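Local coordinates for protein HdaB,HdaA (Adhesin), HUS-associated diffuse adherence (Escherichia coli, PDB 5D55) that serves as the minor tip subunit of the Hda (AAF/IV) pilus of enteroaggregative E. coli, here fused by design to a strand-bearing piece of the adhesin HdaA, at residues Ile14-His19 and Lys31-Arg36; Leu25-Val30 and Asp110-Val115; Arg47-Ala52 and Ser125-Ile130; Tyr62-Thr67 and Gly118-Ser123; Arg75-Gly80 and Tyr106-Gly111. All coordinates share one frame; numbering follows the deposited sequence. Where two conformers were deposited one is given.

Contact 1. Residues Ile14-His19 and Lys31-Arg36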
# COMPACT_ATOMS: atom_id res chain seq x y z
N ILE B 14 -6.87 3.92 11.30
CA ILE B 14 -8.22 3.43 11.55
C ILE B 14 -8.51 3.51 13.06
O ILE B 14 -7.63 3.24 13.88
CB ILE B 14 -8.41 2.00 10.97
CG1 ILE B 14 -9.90 1.63 10.88
CG2 ILE B 14 -7.59 0.96 11.76
CD1 ILE B 14 -10.19 0.42 10.00
N THR B 15 -9.73 3.91 13.41
CA THR B 15 -10.15 3.95 14.81
C THR B 15 -11.49 3.25 14.91
O THR B 15 -12.25 3.22 13.93
CB THR B 15 -10.29 5.40 15.35
OG1 THR B 15 -11.27 6.10 14.58
CG2 THR B 15 -8.97 6.17 15.26
N LEU B 16 -11.78 2.66 16.07
CA LEU B 16 -13.08 2.02 16.29
C LEU B 16 -13.51 2.25 17.74
O LEU B 16 -12.78 1.95 18.68
CB LEU B 16 -13.03 0.53 15.96
CG LEU B 16 -14.37 -0.24 16.00
CD1 LEU B 16 -15.35 0.31 14.97
CD2 LEU B 16 -14.15 -1.74 15.76
N MET B 17 -14.71 2.79 17.91
CA MET B 17 -15.17 3.25 19.21
C MET B 17 -16.44 2.51 19.54
O MET B 17 -17.42 2.62 18.80
CB MET B 17 -15.44 4.75 19.12
CG MET B 17 -15.53 5.47 20.42
SD MET B 17 -15.58 7.25 20.17
CE MET B 17 -17.17 7.49 19.36
N ASN B 18 -16.45 1.77 20.65
CA ASN B 18 -17.66 1.05 21.08
C ASN B 18 -18.87 1.96 21.23
O ASN B 18 -18.75 3.13 21.64
CB ASN B 18 -17.40 0.32 22.40
CG ASN B 18 -18.62 -0.47 22.87
OD1 ASN B 18 -19.25 -1.19 22.09
ND2 ASN B 18 -18.97 -0.31 24.14
N HIS B 19 -20.05 1.44 20.90
CA HIS B 19 -21.30 2.12 21.20
C HIS B 19 -22.06 1.31 22.25
O HIS B 19 -22.48 0.18 21.99
CB HIS B 19 -22.13 2.35 19.93
CG HIS B 19 -23.39 3.13 20.16
ND1 HIS B 19 -23.40 4.49 20.38
CD2 HIS B 19 -24.68 2.74 20.23
CE1 HIS B 19 -24.64 4.91 20.56
NE2 HIS B 19 -25.44 3.86 20.47
N LYS B 31 -26.41 0.13 15.40
CA LYS B 31 -24.98 0.45 15.46
C LYS B 31 -24.37 -0.00 16.77
O LYS B 31 -24.82 0.41 17.85
CB LYS B 31 -24.75 1.95 15.23
CG LYS B 31 -25.16 2.44 13.85
CD LYS B 31 -25.35 3.96 13.85
CE LYS B 31 -25.44 4.52 12.44
NZ LYS B 31 -25.62 6.01 12.49
N LEU B 32 -23.35 -0.85 16.68
CA LEU B 32 -22.67 -1.41 17.85
C LEU B 32 -21.30 -0.76 18.10
O LEU B 32 -20.76 -0.86 19.22
CB LEU B 32 -22.48 -2.91 17.70
CG LEU B 32 -23.70 -3.81 17.47
CD1 LEU B 32 -23.21 -5.20 17.18
CD2 LEU B 32 -24.65 -3.81 18.66
N ALA B 33 -20.75 -0.14 17.06
CA ALA B 33 -19.48 0.62 17.14
C ALA B 33 -19.37 1.63 16.01
O ALA B 33 -19.95 1.44 14.94
CB ALA B 33 -18.28 -0.33 17.12
N THR B 34 -18.62 2.70 16.25
CA THR B 34 -18.41 3.77 15.26
C THR B 34 -16.95 3.80 14.86
O THR B 34 -16.07 3.91 15.72
CB THR B 34 -18.81 5.15 15.81
OG1 THR B 34 -20.14 5.11 16.32
CG2 THR B 34 -18.69 6.26 14.72
N GLY B 35 -16.70 3.71 13.56
CA GLY B 35 -15.35 3.66 13.06
C GLY B 35 -15.01 4.88 12.22
O GLY B 35 -15.89 5.60 11.77
N ARG B 36 -13.72 5.10 12.03
CA ARG B 36 -13.24 6.14 11.14
C ARG B 36 -11.95 5.69 10.51
O ARG B 36 -11.09 5.09 11.17
CB ARG B 36 -13.03 7.45 11.89
CG ARG B 36 -12.53 8.60 11.00
CD ARG B 36 -12.16 9.80 11.83
NE ARG B 36 -11.15 9.45 12.82
CZ ARG B 36 -10.98 10.06 13.99
NH1 ARG B 36 -11.76 11.08 14.33
NH2 ARG B 36 -10.02 9.66 14.80
O HOH W 1 -9.25 7.48 12.18
O HOH W 2 -19.78 4.78 19.20
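Lys31 meets His19 through its carbonyl, Lys31 O lying 3.3 Å from His19 CD2; this buried oxygen has no polar partner in the model. Leu32 O accepts a hydrogen bond from His19 N at 2.9 Å, the donor standing above the carbonyl plane. Ala33 offers just a methyl, which leaves room for Leu16: Leu16 CG is anti to its backbone N (chi1 -173°), and Leu16 CD1 rests 3.7 Å from Ala33 CB. Leu32 and Ala33 both face Ile107 in a classic beta bulge of this HdaB sheet, whose outer strand 13-18 also packs Ile14 and Leu16 on Ile147, in the engineered HdaA segment of the second subunit. Thr34 exchanges two backbone hydrogen bonds with Met17, while its hydroxyl, on the face of Met17 and Arg36, shares a water with Asn18 O. Gly35 lets Leu16 CD1 come to 3.9 Å from its CA. Arg36 pairs with Thr15 through both backbone groups; Thr15 OG1 touches Arg36 CB at 3.5 Å, and a water accepts from Arg36 NE in the guanidinium plane.

Contact 2. Residues Leu25-Val30 and Asp110-Val115; sequences LLHDGV and DGNQQV
Leu26 and Gln113 hold the close-packed half of this contact in the HdaB part, a two-residue antiparallel ribbon. Their N-H and C=O groups bond in both directions at 2.8 Å (Leu26 N to Gln113 O, Gln113 N to Leu26 O). On the side of Val109 and Leu74, Leu26 CD1 reaches Val115 CG2 at 3.8 Å, the two branched side chains crossing at about a right angle, as suits apolar residues. Gln113 folds its amide back: NE2 donates to Gly111 O and OE1 accepts from Arg75 N, so both ends of the amide are used. On the exposed side the fit is looser. Leu25 merely lays CD2 alongside Gln114 CG (3.7 Å), and the His27 ring stands beside the Asn112 amide with the planes 87° apart. His27 also opens a type II turn that runs to Val30, with Gly29 at positive phi. The turn is held tightly again: Asn112 OD1 takes a nearly straight bond from Asp28 N (2.9 Å), and Asp28 OD1 accepts Gly111 N at 2.6 Å with its anti lone pair. Asp28 OD1 lies only 4.0 Å from Asp110 OD1; since both bind Arg77 NH1, that cation probably offsets the repulsion of the paired carboxylates.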
# COMPACT_ATOMS: atom_id res chain seq x y z
N LEU B 25 -32.68 -7.33 21.97
CA LEU B 25 -33.57 -7.60 20.84
C LEU B 25 -33.15 -6.60 19.76
O LEU B 25 -33.69 -5.49 19.67
CB LEU B 25 -35.04 -7.45 21.23
CG LEU B 25 -35.53 -8.43 22.31
CD1 LEU B 25 -37.03 -8.27 22.62
CD2 LEU B 25 -35.24 -9.88 21.93
N LEU B 26 -32.15 -7.00 18.98
CA LEU B 26 -31.46 -6.06 18.12
C LEU B 26 -31.96 -6.14 16.68
O LEU B 26 -31.84 -7.18 16.02
CB LEU B 26 -29.94 -6.24 18.21
CG LEU B 26 -29.34 -6.28 19.63
CD1 LEU B 26 -27.80 -6.35 19.58
CD2 LEU B 26 -29.79 -5.08 20.44
N HIS B 27 -32.55 -5.03 16.23
CA HIS B 27 -32.97 -4.85 14.85
C HIS B 27 -31.76 -4.79 13.94
O HIS B 27 -30.70 -4.31 14.33
CB HIS B 27 -33.78 -3.55 14.71
CG HIS B 27 -35.17 -3.63 15.26
ND1 HIS B 27 -36.23 -4.14 14.54
CD2 HIS B 27 -35.69 -3.23 16.44
CE1 HIS B 27 -37.33 -4.07 15.26
NE2 HIS B 27 -37.03 -3.51 16.42
N ASP B 28 -31.92 -5.29 12.72
CA ASP B 28 -30.91 -5.13 11.68
C ASP B 28 -30.53 -3.66 11.57
O ASP B 28 -31.39 -2.78 11.64
CB ASP B 28 -31.47 -5.63 10.34
CG ASP B 28 -30.53 -5.38 9.18
OD1 ASP B 28 -29.68 -6.25 8.91
OD2 ASP B 28 -30.64 -4.32 8.54
N GLY B 29 -29.25 -3.38 11.39
CA GLY B 29 -28.79 -2.01 11.22
C GLY B 29 -28.37 -1.31 12.51
O GLY B 29 -27.73 -0.26 12.46
N VAL B 30 -28.71 -1.89 13.66
CA VAL B 30 -28.38 -1.25 14.95
C VAL B 30 -26.86 -1.09 15.09
O VAL B 30 -26.11 -2.05 14.91
CB VAL B 30 -28.98 -2.02 16.16
CG1 VAL B 30 -28.35 -1.58 17.47
CG2 VAL B 30 -30.49 -1.84 16.20
N ASP B 110 -26.28 -7.42 11.78
CA ASP B 110 -26.62 -7.91 10.44
C ASP B 110 -27.80 -8.88 10.54
O ASP B 110 -27.61 -10.07 10.83
CB ASP B 110 -25.39 -8.55 9.80
CG ASP B 110 -25.59 -8.92 8.33
OD1 ASP B 110 -26.60 -8.49 7.72
OD2 ASP B 110 -24.74 -9.65 7.78
N GLY B 111 -29.01 -8.37 10.33
CA GLY B 111 -30.24 -9.15 10.48
C GLY B 111 -30.80 -9.11 11.90
O GLY B 111 -30.04 -9.13 12.88
N ASN B 112 -32.12 -9.03 12.02
CA ASN B 112 -32.79 -9.04 13.33
C ASN B 112 -32.27 -10.20 14.20
O ASN B 112 -32.26 -11.35 13.76
CB ASN B 112 -34.30 -9.17 13.17
CG ASN B 112 -34.97 -7.89 12.69
OD1 ASN B 112 -34.32 -6.89 12.36
ND2 ASN B 112 -36.30 -7.92 12.64
N GLN B 113 -31.84 -9.91 15.43
CA GLN B 113 -31.24 -10.94 16.29
C GLN B 113 -31.55 -10.74 17.76
O GLN B 113 -31.42 -9.63 18.29
CB GLN B 113 -29.71 -10.97 16.13
CG GLN B 113 -29.17 -11.62 14.86
CD GLN B 113 -27.72 -11.25 14.62
OE1 GLN B 113 -26.81 -11.78 15.26
NE2 GLN B 113 -27.50 -10.31 13.71
N GLN B 114 -31.95 -11.83 18.41
CA GLN B 114 -31.98 -11.89 19.86
C GLN B 114 -30.62 -12.41 20.25
O GLN B 114 -30.32 -13.59 20.06
CB GLN B 114 -33.09 -12.82 20.36
CG GLN B 114 -33.12 -12.94 21.88
CD GLN B 114 -34.02 -14.04 22.41
OE1 GLN B 114 -33.78 -14.57 23.48
NE2 GLN B 114 -35.08 -14.38 21.67
N VAL B 115 -29.78 -11.50 20.76
CA VAL B 115 -28.37 -11.77 20.98
C VAL B 115 -28.18 -12.05 22.45
O VAL B 115 -28.61 -11.26 23.31
CB VAL B 115 -27.49 -10.56 20.57
CG1 VAL B 115 -25.99 -10.88 20.73
CG2 VAL B 115 -27.80 -10.13 19.16

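Contact 3. Residues Arg47-Ala52 and Ser125-Ile130; sequences RVWINA and SGECYI
Trp49 lays one ring face over Ser125 in an antiparallel strand pair, 45-50 with 118-132, of the HdaB beta sandwich. Arg47 pairs with Glu127 and Trp49 with Ser125 through two backbone bonds each. Trp49 CG takes the crowded position between backbone N and carbonyl carbon (chi1 59°), and Ser125 CB lies 3.2 Å above the ring plane, toward the rim. The far end of the same ring meets Glu127 edge-on: Trp49 CH2 is 3.6 Å from Glu127 OE1, with ring and carboxylate planes 88° apart. Glu127 runs side by side with the extended Arg47, their flat ends also nearly perpendicular. The salt bridge from Arg47 NH1 to Glu127 OE2 is long, 3.9 Å, and a water accepting from NH1 and donating to OE2 spans it; Arg47 NH2 bonds Gln92 O. Gly126 pairs with Val48, where a CB would crowd Val48 CG2. Cys128 is disulfide-bonded to Cys39. Ser125 and Gly126 also pair with a strand of the second subunit, consistent with donor-strand complementation as in chaperone-usher pili; its Thr146, in the engineered HdaA segment, bonds Ser125 OG. Ser125 OG also lies 2.9 Å from Asn51 OD1 and accepts from a water at 3.0 Å.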
# COMPACT_ATOMS: atom_id res chain seq x y z
N ARG B 47 -11.37 1.41 1.63
CA ARG B 47 -11.83 0.04 1.75
C ARG B 47 -11.68 -0.41 3.21
O ARG B 47 -10.61 -0.23 3.81
CB ARG B 47 -10.97 -0.85 0.84
CG ARG B 47 -11.44 -2.28 0.70
CD ARG B 47 -10.46 -3.06 -0.16
NE ARG B 47 -10.88 -4.45 -0.36
CZ ARG B 47 -10.26 -5.31 -1.16
NH1 ARG B 47 -9.18 -4.95 -1.84
NH2 ARG B 47 -10.72 -6.55 -1.27
N VAL B 48 -12.74 -0.99 3.78
CA VAL B 48 -12.74 -1.46 5.17
C VAL B 48 -13.34 -2.87 5.21
O VAL B 48 -14.23 -3.18 4.41
CB VAL B 48 -13.57 -0.52 6.08
CG1 VAL B 48 -13.74 -1.07 7.48
CG2 VAL B 48 -12.93 0.87 6.15
N TRP B 49 -12.87 -3.71 6.13
CA TRP B 49 -13.43 -5.05 6.31
C TRP B 49 -13.33 -5.53 7.75
O TRP B 49 -12.48 -5.07 8.51
CB TRP B 49 -12.76 -6.07 5.38
CG TRP B 49 -11.27 -6.21 5.56
CD1 TRP B 49 -10.62 -7.15 6.32
CD2 TRP B 49 -10.25 -5.41 4.94
NE1 TRP B 49 -9.26 -6.97 6.23
CE2 TRP B 49 -9.00 -5.91 5.39
CE3 TRP B 49 -10.26 -4.31 4.07
CZ2 TRP B 49 -7.78 -5.36 4.99
CZ3 TRP B 49 -9.05 -3.76 3.67
CH2 TRP B 49 -7.82 -4.28 4.13
N ILE B 50 -14.21 -6.46 8.09
CA ILE B 50 -14.20 -7.13 9.39
C ILE B 50 -13.28 -8.35 9.37
O ILE B 50 -13.33 -9.16 8.44
CB ILE B 50 -15.63 -7.56 9.80
CG1 ILE B 50 -16.55 -6.34 9.87
CG2 ILE B 50 -15.59 -8.33 11.15
CD1 ILE B 50 -18.07 -6.67 9.96
N ASN B 51 -12.44 -8.48 10.40
CA ASN B 51 -11.64 -9.67 10.57
C ASN B 51 -12.39 -10.67 11.43
O ASN B 51 -12.27 -10.67 12.66
CB ASN B 51 -10.28 -9.34 11.19
CG ASN B 51 -9.54 -8.25 10.43
OD1 ASN B 51 -9.27 -7.18 10.97
ND2 ASN B 51 -9.23 -8.52 9.16
N ALA B 52 -13.17 -11.52 10.77
CA ALA B 52 -13.97 -12.54 11.44
C ALA B 52 -14.28 -13.64 10.46
O ALA B 52 -14.20 -13.44 9.25
CB ALA B 52 -15.26 -11.95 11.99
N SER B 125 -10.13 -3.90 9.67
CA SER B 125 -8.93 -3.43 9.01
C SER B 125 -9.36 -2.52 7.87
O SER B 125 -10.51 -2.58 7.43
CB SER B 125 -8.07 -4.59 8.50
OG SER B 125 -7.56 -5.33 9.58
N GLY B 126 -8.45 -1.68 7.40
CA GLY B 126 -8.81 -0.76 6.34
C GLY B 126 -7.61 -0.14 5.66
O GLY B 126 -6.49 -0.14 6.21
N GLU B 127 -7.86 0.40 4.47
CA GLU B 127 -6.82 1.01 3.64
C GLU B 127 -7.50 2.01 2.70
O GLU B 127 -8.73 1.97 2.53
CB GLU B 127 -6.10 -0.08 2.82
CG GLU B 127 -6.98 -0.79 1.77
CD GLU B 127 -6.39 -2.07 1.16
OE1 GLU B 127 -5.52 -2.73 1.77
OE2 GLU B 127 -6.83 -2.44 0.06
N CYS B 128 -6.72 2.94 2.16
CA CYS B 128 -7.19 3.69 1.00
C CYS B 128 -6.67 3.03 -0.24
O CYS B 128 -5.70 2.27 -0.18
CB CYS B 128 -6.73 5.14 1.04
SG CYS B 128 -7.75 6.09 2.10
N TYR B 129 -7.32 3.29 -1.36
CA TYR B 129 -6.92 2.66 -2.61
C TYR B 129 -6.92 3.71 -3.72
O TYR B 129 -7.54 4.77 -3.59
CB TYR B 129 -7.85 1.49 -2.96
CG TYR B 129 -9.24 1.96 -3.36
CD1 TYR B 129 -9.52 2.32 -4.68
CD2 TYR B 129 -10.26 2.07 -2.41
CE1 TYR B 129 -10.78 2.78 -5.05
CE2 TYR B 129 -11.52 2.51 -2.77
CZ TYR B 129 -11.78 2.86 -4.10
OH TYR B 129 -13.02 3.31 -4.45
N ILE B 130 -6.23 3.40 -4.81
CA ILE B 130 -6.15 4.31 -5.95
C ILE B 130 -6.68 3.65 -7.22
O ILE B 130 -5.99 2.85 -7.84
CB ILE B 130 -4.71 4.79 -6.19
CG1 ILE B 130 -4.13 5.42 -4.92
CG2 ILE B 130 -4.66 5.78 -7.35
CD1 ILE B 130 -2.62 5.45 -4.88
O HOH W 3 -8.13 -2.48 -2.81
O HOH W 4 -6.47 -7.72 8.20

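Contact 4. Residues Tyr62-Thr67 and Gly118-Ser123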
# COMPACT_ATOMS: atom_id res chain seq x y z
N TYR B 62 -20.59 -12.25 8.62
CA TYR B 62 -19.52 -12.21 9.61
C TYR B 62 -20.09 -12.62 10.95
O TYR B 62 -21.11 -12.11 11.39
CB TYR B 62 -18.88 -10.82 9.71
CG TYR B 62 -18.03 -10.50 8.52
CD1 TYR B 62 -16.81 -11.15 8.32
CD2 TYR B 62 -18.45 -9.57 7.57
CE1 TYR B 62 -16.02 -10.87 7.22
CE2 TYR B 62 -17.65 -9.29 6.45
CZ TYR B 62 -16.44 -9.94 6.29
OH TYR B 62 -15.64 -9.68 5.20
N ILE B 63 -19.41 -13.56 11.59
CA ILE B 63 -19.87 -14.08 12.85
C ILE B 63 -18.81 -13.88 13.91
O ILE B 63 -17.64 -14.21 13.72
CB ILE B 63 -20.28 -15.57 12.74
CG1 ILE B 63 -21.42 -15.70 11.74
CG2 ILE B 63 -20.74 -16.09 14.08
N VAL B 64 -19.25 -13.30 15.02
CA VAL B 64 -18.39 -13.05 16.16
C VAL B 64 -18.94 -13.85 17.33
O VAL B 64 -20.13 -13.82 17.62
CB VAL B 64 -18.31 -11.53 16.47
CG1 VAL B 64 -17.70 -11.27 17.83
CG2 VAL B 64 -17.50 -10.81 15.37
N GLN B 65 -18.06 -14.59 17.98
CA GLN B 65 -18.42 -15.38 19.14
C GLN B 65 -17.94 -14.66 20.38
O GLN B 65 -16.81 -14.18 20.43
CB GLN B 65 -17.78 -16.77 19.03
CG GLN B 65 -18.13 -17.70 20.15
CD GLN B 65 -17.89 -19.15 19.78
OE1 GLN B 65 -18.69 -19.76 19.07
NE2 GLN B 65 -16.80 -19.71 20.28
N SER B 66 -18.81 -14.57 21.39
CA SER B 66 -18.45 -13.95 22.66
C SER B 66 -17.39 -14.77 23.37
O SER B 66 -17.25 -15.98 23.13
CB SER B 66 -19.68 -13.73 23.54
OG SER B 66 -20.46 -14.91 23.69
N THR B 67 -16.61 -14.11 24.24
CA THR B 67 -15.57 -14.77 25.02
C THR B 67 -15.63 -14.30 26.47
O THR B 67 -16.41 -13.40 26.79
CB THR B 67 -14.15 -14.47 24.48
OG1 THR B 67 -13.94 -13.06 24.49
CG2 THR B 67 -13.96 -15.01 23.05
N GLY B 118 -23.24 -10.97 26.64
CA GLY B 118 -21.85 -11.38 26.66
C GLY B 118 -20.95 -10.29 26.11
O GLY B 118 -21.41 -9.22 25.76
N LYS B 119 -19.66 -10.60 26.04
CA LYS B 119 -18.64 -9.69 25.54
C LYS B 119 -18.18 -10.12 24.16
O LYS B 119 -17.71 -11.24 23.98
CB LYS B 119 -17.45 -9.65 26.50
CG LYS B 119 -17.75 -9.03 27.85
CD LYS B 119 -16.63 -9.27 28.84
CE LYS B 119 -16.91 -10.49 29.72
NZ LYS B 119 -15.83 -10.70 30.73
N TYR B 120 -18.29 -9.20 23.20
CA TYR B 120 -18.03 -9.49 21.80
C TYR B 120 -16.94 -8.56 21.28
O TYR B 120 -17.07 -7.34 21.39
CB TYR B 120 -19.31 -9.28 20.98
CG TYR B 120 -20.42 -10.25 21.30
CD1 TYR B 120 -20.57 -11.42 20.56
CD2 TYR B 120 -21.31 -10.01 22.35
CE1 TYR B 120 -21.60 -12.33 20.83
CE2 TYR B 120 -22.34 -10.93 22.64
CZ TYR B 120 -22.47 -12.09 21.87
OH TYR B 120 -23.48 -13.00 22.12
N LEU B 121 -15.90 -9.13 20.70
CA LEU B 121 -14.76 -8.36 20.19
C LEU B 121 -14.84 -8.14 18.67
O LEU B 121 -14.89 -9.10 17.89
CB LEU B 121 -13.45 -9.06 20.57
CG LEU B 121 -12.16 -8.38 20.14
CD1 LEU B 121 -11.77 -7.29 21.14
CD2 LEU B 121 -11.03 -9.40 19.97
N PHE B 122 -14.88 -6.87 18.26
CA PHE B 122 -14.87 -6.52 16.84
C PHE B 122 -13.46 -6.14 16.42
O PHE B 122 -12.82 -5.31 17.07
CB PHE B 122 -15.78 -5.32 16.54
CG PHE B 122 -17.16 -5.39 17.14
CD1 PHE B 122 -17.87 -6.58 17.22
CD2 PHE B 122 -17.77 -4.22 17.55
CE1 PHE B 122 -19.16 -6.61 17.75
CE2 PHE B 122 -19.05 -4.23 18.09
CZ PHE B 122 -19.74 -5.43 18.19
N SER B 123 -12.98 -6.75 15.33
CA SER B 123 -11.70 -6.40 14.71
C SER B 123 -11.96 -5.98 13.28
O SER B 123 -12.63 -6.71 12.53
CB SER B 123 -10.74 -7.59 14.71
OG SER B 123 -9.60 -7.33 13.91
O HOH W 5 -15.37 -11.88 20.88
O HOH W 6 -19.22 -13.51 27.09
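At one end of the HdaB sandwich its two sheets converge, strand 62-65 of one coming over strand 118-132 of the other, and Ser66 and Tyr120 meet between them. Ser66 CB stands over the ring face in a CH-pi contact, 3.7 Å from the Tyr120 centroid and 15° off the normal. Serine suits the place: its CB covers the ring while OG, between backbone N and carbonyl carbon (chi1 51°), bonds Pro70 O and His72 N. Two residues earlier, Val64 CG1 is 4.0 Å from Tyr120 CD1 and 3.6 Å from Leu121 O, while Val64 O lies in the ring plane at its edge. Thr67 N donates to Lys119 O at 3.1 Å. Two further backbone links are bridged by water, Gln65 O to Leu121 N and Thr67 O to Lys119 N. Along strand 118-132 the engineered HdaA segment of the second subunit adds an antiparallel strand. Since Tyr120 OH bonds His116 O and Ser66 OG its own loop, the two side chains meet through carbon, and much of the polar linkage between the backbones passes through two bound waters.

Contact 5. Residues Arg75-Gly80 and Tyr106-Gly111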
# COMPACT_ATOMS: atom_id res chain seq x y z
N ARG B 75 -24.05 -11.80 14.53
CA ARG B 75 -23.77 -11.57 13.12
C ARG B 75 -23.68 -10.07 12.88
O ARG B 75 -24.61 -9.33 13.22
CB ARG B 75 -24.84 -12.20 12.21
CG ARG B 75 -24.73 -13.71 11.97
CD ARG B 75 -25.32 -14.53 13.13
NE ARG B 75 -25.29 -15.98 12.88
CZ ARG B 75 -25.57 -16.92 13.79
NH1 ARG B 75 -25.90 -16.58 15.03
NH2 ARG B 75 -25.50 -18.20 13.46
N ILE B 76 -22.55 -9.63 12.31
CA ILE B 76 -22.31 -8.20 12.09
C ILE B 76 -21.92 -7.88 10.66
O ILE B 76 -21.49 -8.76 9.94
CB ILE B 76 -21.22 -7.64 13.03
CG1 ILE B 76 -19.93 -8.46 12.92
CG2 ILE B 76 -21.76 -7.54 14.44
CD1 ILE B 76 -18.71 -7.81 13.56
N ARG B 77 -22.10 -6.62 10.26
CA ARG B 77 -21.66 -6.12 8.95
C ARG B 77 -21.12 -4.70 9.14
O ARG B 77 -21.40 -4.07 10.16
CB ARG B 77 -22.82 -6.09 7.95
CG ARG B 77 -23.96 -5.13 8.32
CD ARG B 77 -24.83 -4.83 7.10
NE ARG B 77 -25.90 -3.88 7.39
CZ ARG B 77 -27.15 -4.22 7.73
NH1 ARG B 77 -27.49 -5.50 7.83
NH2 ARG B 77 -28.05 -3.28 7.98
N ILE B 78 -20.35 -4.20 8.17
CA ILE B 78 -20.01 -2.77 8.14
C ILE B 78 -21.21 -2.00 7.60
O ILE B 78 -21.84 -2.44 6.62
CB ILE B 78 -18.79 -2.48 7.23
CG1 ILE B 78 -17.58 -3.31 7.66
CG2 ILE B 78 -18.44 -0.97 7.20
CD1 ILE B 78 -16.98 -2.84 9.00
N GLY B 79 -21.55 -0.88 8.25
CA GLY B 79 -22.59 0.00 7.76
C GLY B 79 -22.12 1.44 7.57
O GLY B 79 -20.95 1.77 7.84
N GLY B 80 -23.04 2.27 7.10
CA GLY B 80 -22.80 3.70 6.98
C GLY B 80 -23.10 4.17 5.57
O GLY B 80 -22.92 3.43 4.60
N TYR B 106 -19.62 2.10 10.41
CA TYR B 106 -20.14 1.49 11.64
C TYR B 106 -20.04 -0.03 11.61
O TYR B 106 -19.99 -0.64 10.54
CB TYR B 106 -21.60 1.91 11.90
CG TYR B 106 -21.82 3.40 11.87
CD1 TYR B 106 -21.70 4.17 13.02
CD2 TYR B 106 -22.14 4.05 10.67
CE1 TYR B 106 -21.89 5.56 12.98
CE2 TYR B 106 -22.33 5.41 10.62
CZ TYR B 106 -22.20 6.17 11.78
OH TYR B 106 -22.40 7.53 11.74
N ILE B 107 -20.00 -0.64 12.80
CA ILE B 107 -20.27 -2.05 12.93
C ILE B 107 -21.75 -2.09 13.26
O ILE B 107 -22.21 -1.42 14.21
CB ILE B 107 -19.46 -2.73 14.07
CG1 ILE B 107 -17.94 -2.56 13.88
CG2 ILE B 107 -19.88 -4.21 14.23
CD1 ILE B 107 -17.36 -3.35 12.70
N GLU B 108 -22.52 -2.82 12.46
CA GLU B 108 -23.97 -2.89 12.65
C GLU B 108 -24.43 -4.33 12.79
O GLU B 108 -23.80 -5.24 12.25
CB GLU B 108 -24.71 -2.23 11.49
CG GLU B 108 -24.41 -0.73 11.35
CD GLU B 108 -25.24 -0.05 10.27
OE1 GLU B 108 -25.91 -0.76 9.49
OE2 GLU B 108 -25.21 1.19 10.20
N VAL B 109 -25.55 -4.51 13.49
CA VAL B 109 -26.18 -5.81 13.60
C VAL B 109 -26.66 -6.23 12.20
O VAL B 109 -27.36 -5.47 11.52
CB VAL B 109 -27.37 -5.77 14.58
CG1 VAL B 109 -28.05 -7.11 14.64
CG2 VAL B 109 -26.87 -5.35 15.98
N ASP B 110 -26.28 -7.42 11.78
CA ASP B 110 -26.62 -7.91 10.44
C ASP B 110 -27.80 -8.88 10.54
O ASP B 110 -27.61 -10.07 10.83
CB ASP B 110 -25.39 -8.55 9.80
CG ASP B 110 -25.59 -8.92 8.33
OD1 ASP B 110 -26.60 -8.49 7.72
OD2 ASP B 110 -24.74 -9.65 7.78
N GLY B 111 -29.01 -8.37 10.33
CA GLY B 111 -30.24 -9.15 10.48
C GLY B 111 -30.80 -9.11 11.90
O GLY B 111 -30.04 -9.13 12.88
O HOH W 7 -21.98 -10.07 7.77
O HOH W 8 -28.15 -0.53 7.63
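Arg77 reaches out from its strand over Glu108 and Asp110, and its long chain can serve both acids. Arg77 CB is 4.0 Å from Asp110 CB. Arg77 CG, between backbone N and carbonyl carbon (chi1 64°), passes Glu108 O at 3.9 Å. Beyond it CD nears Asp110 OD1, and Arg77 NE comes within 3.8 Å of Glu108 OE1. Val109 O lies over one guanidinium face. At the tip Arg77 NH1 donates to Asp110 OD1 (3.1 Å), in the guanidinium plane but above that of the carboxylate, and it also binds Asp28. Arg77 NH2 makes a long salt bridge to Glu108 OE1, 3.6 Å. A water accepting from NH2 and donating to OE1 supplements it. Next along the same face, Gly79 leaves space for the Glu108 carboxylate, Glu108 CD resting 3.7 Å from Gly79 CA. The opposite face is aliphatic: Ile107 is met by Ile76 at CG2 and by Ile78 at CD1. Within this HdaB sheet, strand 73-79 lies between 62-65 and 102-109, with the isoleucines turned inward to Ile50 of strand 45-50 and Phe122 and Val124 of strand 118-132.

From the N terminus, contact 1 closes first, a short loop linking strands 13-18 and 31-38. Contact 2 opens within that loop and crosses it, closing only at Asp110-Val115 as a separate two-stranded ribbon, 25-26 with 113-114, at the end of the fold. Contact 3 begins after contact 1 has closed and joins its two strands in the other sheet; contact 4 lies within its span, and contact 5 within that of contact 4. Contacts 3 and 4 both cross contact 2, whereas contact 5 ends on the same Asp110-Gly111 and is joined to it by the Asp28-Arg77 salt bridge. Contacts 1 and 5 meet through strands 31-38 and 102-109. Contact 4 ties that sheet to strand 118-132, also used by contact 3.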